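Phosphoglycerate kinase (Coxiella burnetii, PDB 4NG4) catalyses the reversible transfer of a phosphate group between ATP and 3-phosphoglycerate in glycolysis. Local coordinates at residues 25-30 with 146-151; 64-69 with 116-121; 172-177 with 395-400. One frame throughout, in Å; residues are numbered along the deposited sequence.

Contact 1. Residues 25-30 with 146-151; sequences KRVMIR and IFVMDA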
# COMPACT_ATOMS: atom_id res chain seq x y z
N LYS A 25 5.44 -8.81 -30.87
CA LYS A 25 6.65 -8.70 -30.06
C LYS A 25 6.61 -9.69 -28.89
O LYS A 25 5.55 -10.22 -28.54
CB LYS A 25 6.82 -7.27 -29.55
CG LYS A 25 7.35 -6.30 -30.61
CD LYS A 25 7.84 -5.00 -29.96
CE LYS A 25 8.76 -4.20 -30.87
NZ LYS A 25 9.52 -3.19 -30.08
N ARG A 26 7.78 -9.96 -28.32
CA ARG A 26 7.87 -10.73 -27.09
C ARG A 26 7.75 -9.75 -25.94
O ARG A 26 8.57 -8.84 -25.81
CB ARG A 26 9.21 -11.45 -26.99
CG ARG A 26 9.41 -12.55 -28.03
CD ARG A 26 10.78 -13.16 -27.87
NE ARG A 26 11.84 -12.26 -28.35
CZ ARG A 26 13.08 -12.21 -27.87
NH1 ARG A 26 13.47 -12.98 -26.85
NH2 ARG A 26 13.96 -11.36 -28.40
N VAL A 27 6.72 -9.94 -25.11
CA VAL A 27 6.40 -8.99 -24.05
C VAL A 27 6.41 -9.69 -22.72
O VAL A 27 5.70 -10.67 -22.51
CB VAL A 27 5.01 -8.34 -24.25
CG1 VAL A 27 4.67 -7.44 -23.08
CG2 VAL A 27 4.97 -7.56 -25.57
N MET A 28 7.22 -9.15 -21.81
CA MET A 28 7.42 -9.72 -20.49
C MET A 28 6.71 -8.83 -19.47
O MET A 28 7.15 -7.71 -19.21
CB MET A 28 8.92 -9.81 -20.23
CG MET A 28 9.34 -10.94 -19.32
SD MET A 28 11.14 -11.07 -19.22
CE MET A 28 11.33 -12.85 -19.41
N ILE A 29 5.61 -9.33 -18.92
CA ILE A 29 4.80 -8.58 -17.96
C ILE A 29 5.03 -9.09 -16.54
O ILE A 29 4.67 -10.22 -16.22
CB ILE A 29 3.30 -8.70 -18.28
CG1 ILE A 29 3.01 -8.25 -19.71
CG2 ILE A 29 2.47 -7.86 -17.31
CD1 ILE A 29 1.60 -8.58 -20.14
N ARG A 30 5.61 -8.25 -15.68
CA ARG A 30 5.77 -8.58 -14.27
C ARG A 30 4.49 -8.21 -13.53
O ARG A 30 4.11 -7.03 -13.44
CB ARG A 30 6.96 -7.83 -13.67
CG ARG A 30 7.21 -8.10 -12.16
CD ARG A 30 7.81 -9.45 -11.91
NE ARG A 30 8.35 -9.58 -10.56
CZ ARG A 30 7.64 -9.89 -9.48
NH1 ARG A 30 6.33 -10.09 -9.55
NH2 ARG A 30 8.24 -9.98 -8.30
N ILE A 146 10.22 -6.18 -25.11
CA ILE A 146 9.68 -5.17 -24.19
C ILE A 146 9.43 -5.76 -22.80
O ILE A 146 8.92 -6.88 -22.68
CB ILE A 146 8.36 -4.57 -24.71
CG1 ILE A 146 8.53 -3.95 -26.10
CG2 ILE A 146 7.84 -3.51 -23.74
CD1 ILE A 146 7.23 -3.54 -26.73
N PHE A 147 9.78 -4.99 -21.77
CA PHE A 147 9.45 -5.33 -20.39
C PHE A 147 8.41 -4.38 -19.85
O PHE A 147 8.56 -3.16 -19.97
CB PHE A 147 10.70 -5.28 -19.51
CG PHE A 147 10.43 -5.57 -18.05
CD1 PHE A 147 9.87 -6.78 -17.67
CD2 PHE A 147 10.72 -4.63 -17.07
CE1 PHE A 147 9.63 -7.06 -16.35
CE2 PHE A 147 10.46 -4.90 -15.74
CZ PHE A 147 9.92 -6.12 -15.38
N VAL A 148 7.36 -4.93 -19.24
CA VAL A 148 6.29 -4.15 -18.65
C VAL A 148 6.22 -4.40 -17.14
O VAL A 148 5.79 -5.48 -16.72
CB VAL A 148 4.94 -4.50 -19.29
CG1 VAL A 148 3.85 -3.59 -18.78
CG2 VAL A 148 5.03 -4.39 -20.78
N MET A 149 6.67 -3.42 -16.35
CA MET A 149 6.54 -3.49 -14.90
C MET A 149 5.14 -3.08 -14.52
O MET A 149 4.82 -1.89 -14.50
CB MET A 149 7.56 -2.58 -14.19
CG MET A 149 7.48 -2.60 -12.64
SD MET A 149 7.30 -4.25 -11.94
CE MET A 149 7.94 -4.01 -10.28
N ASP A 150 4.31 -4.07 -14.21
CA ASP A 150 2.92 -3.86 -13.84
C ASP A 150 2.67 -4.35 -12.42
O ASP A 150 1.60 -4.87 -12.13
CB ASP A 150 2.05 -4.62 -14.84
CG ASP A 150 0.58 -4.24 -14.77
OD1 ASP A 150 0.27 -3.02 -14.69
OD2 ASP A 150 -0.26 -5.16 -14.81
N ALA A 151 3.66 -4.17 -11.52
CA ALA A 151 3.62 -4.75 -10.17
C ALA A 151 4.02 -3.78 -9.02
O ALA A 151 5.05 -3.97 -8.35
CB ALA A 151 4.49 -6.00 -10.13
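Phe147 lies beside the strand of residues 26-30 and meets both Met28 and Arg30. Its first torsion sets CG anti to the backbone N (chi1 178°), beside the carbonyl carbon. On the ring, CZ lies 3.8 Å from Arg30 CB, while CD1 is near the carbonyl O and CB of Met28. Arg30 then runs side by side with Met149, its CG 3.9 Å from Met149 SD, and a bend at chi2 (74°) turns CD out of the extended line. Beyond it, NE is bonded to Ser161 OG and NH1 to His70 ND1, which places the guanidinium next to the predicted substrate site.

On the other face Val27 and Val148 cross obliquely, CG1 to CG2 at 3.8 Å, and Ile146 CD1 lies 3.6 Å from CD of the poorly ordered Lys25. Five backbone hydrogen bonds join the parallel strands, beginning at Ile146 N to Arg26 O, with Val148 N to Met28 O at 2.8 Å, and ending at Asp150 N to Arg30 O. This is a pairing of neighbouring parallel strands in the middle of the sheet of the Rossmann-like N-terminal domain. Asp150 OD1 accepts from Leu177 N.

Strand 64-69 flanks residues 26-30 and strand 171-174 flanks residues 146-149, while helix 160-168 packs on Phe147 and Met149 through Val165, Ala166 and Thr162.

Contact 2. Residues 64-69 with 116-121; sequences RVMILS and QAILCE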
# COMPACT_ATOMS: atom_id res chain seq x y z
N ARG A 64 3.34 -11.61 -27.95
CA ARG A 64 3.76 -12.92 -27.50
C ARG A 64 4.03 -12.76 -26.02
O ARG A 64 5.06 -12.21 -25.63
CB ARG A 64 5.02 -13.38 -28.25
CG ARG A 64 4.90 -13.34 -29.77
CD ARG A 64 6.27 -13.14 -30.41
NE ARG A 64 6.26 -13.47 -31.84
CZ ARG A 64 6.54 -14.67 -32.35
NH1 ARG A 64 6.86 -15.70 -31.57
NH2 ARG A 64 6.48 -14.85 -33.66
N VAL A 65 3.10 -13.22 -25.18
CA VAL A 65 3.09 -12.81 -23.77
C VAL A 65 3.77 -13.78 -22.79
O VAL A 65 3.39 -14.94 -22.70
CB VAL A 65 1.64 -12.54 -23.28
CG1 VAL A 65 1.58 -12.57 -21.76
CG2 VAL A 65 1.14 -11.21 -23.81
N MET A 66 4.76 -13.27 -22.07
CA MET A 66 5.39 -14.00 -20.97
C MET A 66 5.01 -13.35 -19.63
O MET A 66 5.46 -12.25 -19.32
CB MET A 66 6.91 -13.98 -21.13
CG MET A 66 7.43 -14.80 -22.29
SD MET A 66 9.16 -14.44 -22.68
CE MET A 66 8.97 -12.97 -23.67
N ILE A 67 4.18 -14.04 -18.85
CA ILE A 67 3.69 -13.50 -17.59
C ILE A 67 4.62 -13.86 -16.44
O ILE A 67 4.85 -15.04 -16.17
CB ILE A 67 2.29 -14.02 -17.25
CG1 ILE A 67 1.30 -13.75 -18.40
CG2 ILE A 67 1.80 -13.37 -15.95
CD1 ILE A 67 -0.01 -14.49 -18.26
N LEU A 68 5.13 -12.85 -15.75
CA LEU A 68 6.15 -13.04 -14.72
C LEU A 68 5.57 -12.72 -13.33
O LEU A 68 4.85 -11.74 -13.18
CB LEU A 68 7.33 -12.13 -15.05
CG LEU A 68 8.73 -12.65 -14.75
CD1 LEU A 68 9.05 -13.97 -15.49
CD2 LEU A 68 9.71 -11.55 -15.12
N SER A 69 5.85 -13.55 -12.34
CA SER A 69 5.35 -13.30 -10.98
C SER A 69 6.11 -14.02 -9.88
O SER A 69 6.85 -14.97 -10.13
CB SER A 69 3.87 -13.65 -10.84
OG SER A 69 3.36 -13.13 -9.62
N GLN A 116 -1.03 -15.69 -27.83
CA GLN A 116 -1.10 -16.58 -26.67
C GLN A 116 -0.22 -16.03 -25.54
O GLN A 116 0.54 -15.08 -25.74
CB GLN A 116 -0.75 -18.03 -27.02
CG GLN A 116 0.68 -18.29 -27.49
CD GLN A 116 1.10 -19.75 -27.33
OE1 GLN A 116 1.48 -20.18 -26.23
NE2 GLN A 116 1.05 -20.50 -28.42
N ALA A 117 -0.36 -16.63 -24.36
CA ALA A 117 0.34 -16.16 -23.16
C ALA A 117 0.81 -17.32 -22.31
O ALA A 117 0.07 -18.26 -22.05
CB ALA A 117 -0.56 -15.26 -22.34
N ILE A 118 2.05 -17.24 -21.84
CA ILE A 118 2.61 -18.27 -20.97
C ILE A 118 2.98 -17.65 -19.63
O ILE A 118 3.26 -16.45 -19.55
CB ILE A 118 3.83 -19.01 -21.63
CG1 ILE A 118 5.02 -18.07 -21.87
CG2 ILE A 118 3.41 -19.65 -22.94
CD1 ILE A 118 5.83 -17.75 -20.62
N LEU A 119 2.94 -18.46 -18.58
CA LEU A 119 3.29 -18.02 -17.23
C LEU A 119 4.59 -18.70 -16.80
O LEU A 119 4.64 -19.92 -16.63
CB LEU A 119 2.17 -18.36 -16.23
CG LEU A 119 2.38 -18.03 -14.75
CD1 LEU A 119 2.60 -16.53 -14.53
CD2 LEU A 119 1.21 -18.53 -13.94
N CYS A 120 5.64 -17.89 -16.64
CA CYS A 120 6.92 -18.36 -16.15
C CYS A 120 6.77 -18.80 -14.69
O CYS A 120 6.00 -18.19 -13.92
CB CYS A 120 7.97 -17.25 -16.26
SG CYS A 120 8.33 -16.70 -17.96
N GLU A 121 7.53 -19.83 -14.32
CA GLU A 121 7.49 -20.35 -12.96
C GLU A 121 8.07 -19.31 -11.98
O GLU A 121 8.98 -18.56 -12.33
CB GLU A 121 8.25 -21.67 -12.89
CG GLU A 121 8.27 -22.35 -11.54
CD GLU A 121 6.90 -22.50 -10.91
OE1 GLU A 121 6.29 -21.47 -10.54
OE2 GLU A 121 6.45 -23.65 -10.74
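Ile118 O receives two groups from residues 64-69: Ile67 N, in a nearly straight hydrogen bond of 2.7 Å, and the CA-H of Met66, in a longer contact with CA at 3.5 Å. Val65 O is held likewise, by Ile118 N at 2.8 Å and by the CA-H of Ala117. Side chains follow the same parallel register. In Ile118, chi1 (64°) puts CG1 in the crowded position between backbone N and carbonyl carbon, and chi2 (77°) then turns CD1 to 3.7 Å from Met66 CG, the two chains lying side by side.

These are neighbouring strands of the Rossmann-like N-terminal domain. The chain leaves strand 64-69, passes through helix 86-94 to the short edge strand 102-103, and comes back as strand 117-120, which fills the place between them. Helix 86-94 packs on the face bearing Ile67 and Leu119, with Leu92 touching both. There Leu119 CD1 meets Ile67 CG2 at 3.6 Å, and Ala117 CB sits 3.5 Å from Val65 CG1, beside helix 46-60. The side chain of Ile67 also lies near that of Leu33, a predicted substrate-binding residue. Farther along, Leu68 CD1 rests on Cys120 CB at 3.5 Å, and Trp106 touches Cys120.

Contact 3. Residues 172-177 with 395-400; sequences ACAGPL and KILTQR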
# COMPACT_ATOMS: atom_id res chain seq x y z
N ALA A 172 11.59 -0.63 -21.91
CA ALA A 172 10.97 -0.84 -20.58
C ALA A 172 9.91 0.21 -20.29
O ALA A 172 10.08 1.39 -20.61
CB ALA A 172 12.04 -0.85 -19.49
N CYS A 173 8.81 -0.23 -19.67
CA CYS A 173 7.67 0.64 -19.39
C CYS A 173 6.85 0.12 -18.21
O CYS A 173 7.15 -0.93 -17.64
CB CYS A 173 6.79 0.73 -20.63
SG CYS A 173 6.11 -0.84 -21.09
N ALA A 174 5.81 0.88 -17.85
CA ALA A 174 4.88 0.47 -16.81
C ALA A 174 3.56 0.03 -17.43
O ALA A 174 3.14 0.56 -18.46
CB ALA A 174 4.66 1.62 -15.83
N GLY A 175 2.91 -0.94 -16.80
CA GLY A 175 1.58 -1.40 -17.21
C GLY A 175 0.51 -0.51 -16.61
O GLY A 175 0.81 0.37 -15.80
N PRO A 176 -0.77 -0.74 -16.98
CA PRO A 176 -1.89 0.08 -16.50
C PRO A 176 -2.22 0.00 -14.99
O PRO A 176 -2.73 0.97 -14.43
CB PRO A 176 -3.08 -0.40 -17.35
CG PRO A 176 -2.71 -1.74 -17.79
CD PRO A 176 -1.22 -1.76 -17.94
N LEU A 177 -1.92 -1.11 -14.33
CA LEU A 177 -2.18 -1.19 -12.88
C LEU A 177 -1.25 -0.27 -12.10
O LEU A 177 -1.70 0.52 -11.29
CB LEU A 177 -2.07 -2.63 -12.37
CG LEU A 177 -3.38 -3.41 -12.44
CD1 LEU A 177 -3.92 -3.45 -13.87
CD2 LEU A 177 -3.17 -4.81 -11.90
N LYS A 395 11.96 4.43 -10.70
CA LYS A 395 13.12 5.19 -11.11
C LYS A 395 13.55 4.75 -12.51
O LYS A 395 13.66 5.57 -13.42
CB LYS A 395 14.26 5.00 -10.11
CG LYS A 395 15.31 6.09 -10.19
CD LYS A 395 16.59 5.73 -9.44
CE LYS A 395 17.53 6.93 -9.34
NZ LYS A 395 18.95 6.54 -9.07
N ILE A 396 13.73 3.44 -12.69
CA ILE A 396 14.24 2.90 -13.94
C ILE A 396 13.26 3.12 -15.09
O ILE A 396 13.68 3.41 -16.20
CB ILE A 396 14.62 1.40 -13.83
CG1 ILE A 396 15.62 1.18 -12.69
CG2 ILE A 396 15.23 0.89 -15.14
CD1 ILE A 396 16.16 -0.22 -12.62
N LEU A 397 11.96 2.98 -14.81
CA LEU A 397 10.95 3.16 -15.87
C LEU A 397 10.99 4.56 -16.48
O LEU A 397 10.75 4.72 -17.69
CB LEU A 397 9.55 2.83 -15.35
CG LEU A 397 9.24 1.35 -15.13
CD1 LEU A 397 7.82 1.18 -14.61
CD2 LEU A 397 9.44 0.54 -16.40
N THR A 398 11.28 5.56 -15.65
CA THR A 398 11.46 6.94 -16.13
C THR A 398 12.81 7.13 -16.83
O THR A 398 12.87 7.68 -17.93
CB THR A 398 11.35 7.95 -14.98
OG1 THR A 398 12.37 7.68 -14.02
CG2 THR A 398 9.97 7.87 -14.31
N GLN A 399 13.88 6.68 -16.18
CA GLN A 399 15.22 6.71 -16.78
C GLN A 399 15.24 6.21 -18.23
O GLN A 399 16.01 6.70 -19.05
CB GLN A 399 16.19 5.83 -15.99
CG GLN A 399 16.72 6.42 -14.70
CD GLN A 399 17.58 5.43 -13.92
OE1 GLN A 399 18.17 4.51 -14.49
NE2 GLN A 399 17.64 5.60 -12.60
N ARG A 400 14.40 5.21 -18.52
CA ARG A 400 14.30 4.64 -19.86
C ARG A 400 13.39 5.47 -20.77
O ARG A 400 13.65 5.58 -21.98
CB ARG A 400 13.81 3.19 -19.78
CG ARG A 400 14.76 2.25 -19.03
CD ARG A 400 16.12 2.12 -19.70
NE ARG A 400 15.98 1.88 -21.13
CZ ARG A 400 15.59 0.73 -21.67
NH1 ARG A 400 15.32 -0.33 -20.93
NH2 ARG A 400 15.48 0.64 -22.99
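Leu397 reaches from its helix to the strand of residues 172-174, where its two methyl groups divide the work. CD1 lies 3.4 Å from Ala174 CB, and CD2 sits by the Cys173 carbonyl, 4.3 Å from Ala172 CB. Its CG is anti to the carbonyl carbon (chi1 -73°), and CD1 continues in an extended line, which carries the end of the side chain nearer to the strand than the direction of CB alone would. One turn along the helix, Arg400 adds a second touch: its NH1 lies 3.6 Å from Ala172 CB and its CG 4.1 Å from the same methyl. No hydrogen bond links the two segments. The axes of the strand and of this helix segment approach to 7.4 Å, with 123° between their directions.

What fixes Arg400 lies in the next shell. Its chain bends at chi2 and chi3, and the guanidinium is bonded through NH1 to Ala169 O and through NH2 to Lys170 O, so it grips the backbone leading into the strand.

The strand is the outermost of its sheet, bonded to strand 146-149 through Cys173 and, by Ala174, to the N-terminal residues Leu15 and Met17. Gly175 stands at the N-cap position of helix 176-190. Helix 392-401, near the C-terminus, thus packs against the N-terminal domain, with Leu397 touching Met149, Ile396 on helix 160-168, and Phe14 meeting Ala174 and Thr398.

In the fold
All three contacts are largely buried, and all reach one parallel sheet, yet their chemistry follows their place in it. Contacts 1 and 2 are strand-to-strand pairings, rich in backbone hydrogen bonds and joined directly, since Lys25 O bonds Arg64 N and Ile29 O bonds Leu68 N; along the chain, contact 2 is nested inside the loop closed by contact 1. Contact 3 instead lays a helix from near the C-terminus on the edge strand without any hydrogen bond across it, mainly by apolar side chains, with Arg400 bonded to the backbone before the strand. It meets contact 1 through Met149 N with Cys173 O, but stays about 11 Å, nearest atoms, from contact 2. Contacts 1 and 2 approach predicted substrate-binding residues; contact 3 lies away from them.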